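Long-range contact in Cif-like 1 wild-type (Burkholderia cenocepacia, PDB 7JQX), which is a Cif-like member of the alpha/beta hydrolase family, assembled as an octamer, and probably acts as an epoxide hydrolase: residues T153-E158 against A267-L272. Residues are numbered along the deposited sequence; the frame is centred on the assembly and turned at random.
Sequences TRIWDE and ARELAL
Two flat groups meet where Arg154 lies against Glu269: over one face of the guanidinium sits Glu269 CG, and the guanidinium and carboxylate planes are turned 48° apart. Their salt bridge runs from Arg154 NE to Glu269 OE1 at 3.4 Å, a weak bond with an N-H...O angle of 147°. A bend at chi3 (-70°) folds the arginine back over the acid. The stronger grip on the carboxylate comes from backbone: Arg154 N donates to Glu269 OE2 at 3.0 Å, nearly straight, on the syn lone pair.

The acid thus meets the first turn of helix 154-162, a worked example of a carboxylate from a distant part of the chain binding an N-H at a helix start, where the helix dipole would be expected to favour its negative charge. Thr153 fills the N-cap position itself. Its OG1 lies between the backbone N and the carbonyl carbon, which turns it to the N-H of Trp156; it accepts from Trp156 N at 3.2 Å and forms a hydrogen bond with Val150 O. In the alpha/beta hydrolase fold the contact joins this helix, which follows strand 140-146, to helix 262-268 and the chain that follows it toward strand 274-279, outermost in this chain's sheet; 108 residues, mostly helical, intervene.

The apolar part of the contact is Thr153 CG2 against Leu270 CD2 at 3.6 Å, the two side chains crossing at about a right angle, and Leu270 also rests on Val150 and on Tyr130 of helix 124-135. Other carbons lie beside the carboxylate oxygens: Thr153 CB is 3.5 Å from Glu269 OE2, and Ile155 CG1 lies 3.9 Å from Glu269 OE1, while the isoleucine side chain also reaches Lys262 and Met266 of helix 262-268.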
loop_
_atom_site.group_PDB
_atom_site.type_symbol
_atom_site.label_atom_id
_atom_site.label_comp_id
_atom_site.label_asym_id
_atom_site.label_seq_id
_atom_site.Cartn_x
_atom_site.Cartn_y
_atom_site.Cartn_z
ATOM N N THR A 153 1.898 -31.815 30.259
ATOM C CA THR A 153 2.959 -31.966 31.242
ATOM C C THR A 153 2.912 -30.821 32.257
ATOM O O THR A 153 2.310 -29.775 32.011
ATOM C CB THR A 153 4.322 -31.990 30.547
ATOM O OG1 THR A 153 4.506 -30.757 29.841
ATOM C CG2 THR A 153 4.393 -33.150 29.551
ATOM N N ARG A 154 3.582 -31.010 33.398
ATOM C CA ARG A 154 3.625 -29.934 34.385
ATOM C C ARG A 154 4.483 -28.793 33.870
ATOM O O ARG A 154 4.186 -27.626 34.129
ATOM C CB ARG A 154 4.163 -30.436 35.736
ATOM C CG ARG A 154 3.595 -31.775 36.116
ATOM C CD ARG A 154 4.301 -32.478 37.300
ATOM N NE ARG A 154 5.635 -32.945 36.947
ATOM C CZ ARG A 154 6.389 -33.832 37.601
ATOM N NH1 ARG A 154 7.645 -34.020 37.176
ATOM N NH2 ARG A 154 5.869 -34.660 38.519
ATOM N N ILE A 155 5.531 -29.107 33.097
ATOM C CA ILE A 155 6.371 -28.044 32.558
ATOM C C ILE A 155 5.552 -27.168 31.635
ATOM O O ILE A 155 5.667 -25.935 31.659
ATOM C CB ILE A 155 7.589 -28.626 31.818
ATOM C CG1 ILE A 155 8.391 -29.561 32.731
ATOM C CG2 ILE A 155 8.469 -27.483 31.297
ATOM C CD1 ILE A 155 9.160 -28.815 33.801
ATOM N N TRP A 156 4.636 -27.783 30.888
ATOM C CA TRP A 156 3.729 -27.027 30.042
ATOM C C TRP A 156 2.808 -26.161 30.883
ATOM O O TRP A 156 2.693 -24.953 30.657
ATOM C CB TRP A 156 2.923 -28.003 29.191
ATOM C CG TRP A 156 1.851 -27.396 28.378
ATOM C CD1 TRP A 156 0.565 -27.164 28.754
ATOM C CD2 TRP A 156 1.960 -26.957 27.023
ATOM N NE1 TRP A 156 -0.140 -26.613 27.716
ATOM C CE2 TRP A 156 0.695 -26.469 26.642
ATOM C CE3 TRP A 156 3.006 -26.926 26.097
ATOM C CZ2 TRP A 156 0.442 -25.951 25.367
ATOM C CZ3 TRP A 156 2.756 -26.408 24.826
ATOM C CH2 TRP A 156 1.478 -25.932 24.475
ATOM N N ASP A 157 2.151 -26.773 31.872
ATOM C CA ASP A 157 1.197 -26.050 32.705
ATOM C C ASP A 157 1.871 -24.950 33.507
ATOM O O ASP A 157 1.263 -23.903 33.748
ATOM C CB ASP A 157 0.477 -27.023 33.642
ATOM C CG ASP A 157 -0.565 -27.854 32.921
ATOM O OD1 ASP A 157 -0.983 -27.457 31.812
ATOM O OD2 ASP A 157 -0.975 -28.898 33.470
ATOM N N GLU A 158 3.125 -25.152 33.911
ATOM C CA GLU A 158 3.804 -24.127 34.697
ATOM C C GLU A 158 4.095 -22.879 33.872
ATOM O O GLU A 158 3.934 -21.759 34.371
ATOM C CB GLU A 158 5.074 -24.693 35.315
ATOM C CG GLU A 158 4.762 -25.595 36.496
ATOM C CD GLU A 158 5.965 -26.409 36.934
ATOM O OE1 GLU A 158 5.806 -27.285 37.821
ATOM O OE2 GLU A 158 7.069 -26.166 36.385
ATOM N N ALA A 267 10.028 -35.058 29.719
ATOM C CA ALA A 267 9.961 -36.372 29.090
ATOM C C ALA A 267 9.747 -37.477 30.120
ATOM O O ALA A 267 9.103 -38.488 29.815
ATOM C CB ALA A 267 11.234 -36.628 28.260
ATOM N N ARG A 268 10.223 -37.284 31.353
ATOM C CA ARG A 268 10.074 -38.335 32.356
ATOM C C ARG A 268 8.642 -38.499 32.833
ATOM O O ARG A 268 8.295 -39.567 33.345
ATOM C CB ARG A 268 10.981 -38.047 33.543
ATOM C CG ARG A 268 12.450 -38.280 33.214
ATOM C CD ARG A 268 13.301 -38.251 34.457
ATOM N NE ARG A 268 14.671 -38.652 34.165
ATOM C CZ ARG A 268 15.732 -37.885 34.388
ATOM N NH1 ARG A 268 15.578 -36.671 34.909
ATOM N NH2 ARG A 268 16.941 -38.340 34.094
ATOM N N GLU A 269 7.786 -37.500 32.621
ATOM C CA GLU A 269 6.369 -37.681 32.888
ATOM C C GLU A 269 5.691 -38.470 31.787
ATOM O O GLU A 269 4.555 -38.917 31.968
ATOM C CB GLU A 269 5.661 -36.333 33.040
ATOM C CG GLU A 269 6.478 -35.222 33.671
ATOM C CD GLU A 269 5.749 -33.871 33.616
ATOM O OE1 GLU A 269 6.423 -32.803 33.649
ATOM O OE2 GLU A 269 4.496 -33.884 33.529
ATOM N N LEU A 270 6.379 -38.679 30.668
ATOM C CA LEU A 270 5.800 -39.277 29.480
ATOM C C LEU A 270 6.214 -40.721 29.261
ATOM O O LEU A 270 5.423 -41.500 28.718
ATOM C CB LEU A 270 6.236 -38.473 28.241
ATOM C CG LEU A 270 5.934 -36.993 28.124
ATOM C CD1 LEU A 270 5.815 -36.690 26.666
ATOM C CD2 LEU A 270 4.624 -36.627 28.802
ATOM N N ALA A 271 7.417 -41.089 29.693
ATOM C CA ALA A 271 8.016 -42.345 29.289
ATOM C C ALA A 271 8.784 -42.958 30.449
ATOM O O ALA A 271 9.254 -42.260 31.350
ATOM C CB ALA A 271 8.950 -42.130 28.080
ATOM N N LEU A 272 8.969 -44.279 30.374
ATOM C CA LEU A 272 9.677 -45.033 31.404
ATOM C C LEU A 272 11.185 -45.052 31.186
ATOM O O LEU A 272 11.948 -45.048 32.165
ATOM C CB LEU A 272 9.198 -46.491 31.417
ATOM C CG LEU A 272 7.748 -46.944 31.547
ATOM C CD1 LEU A 272 7.623 -48.416 31.135
ATOM C CD2 LEU A 272 7.236 -46.749 32.964
#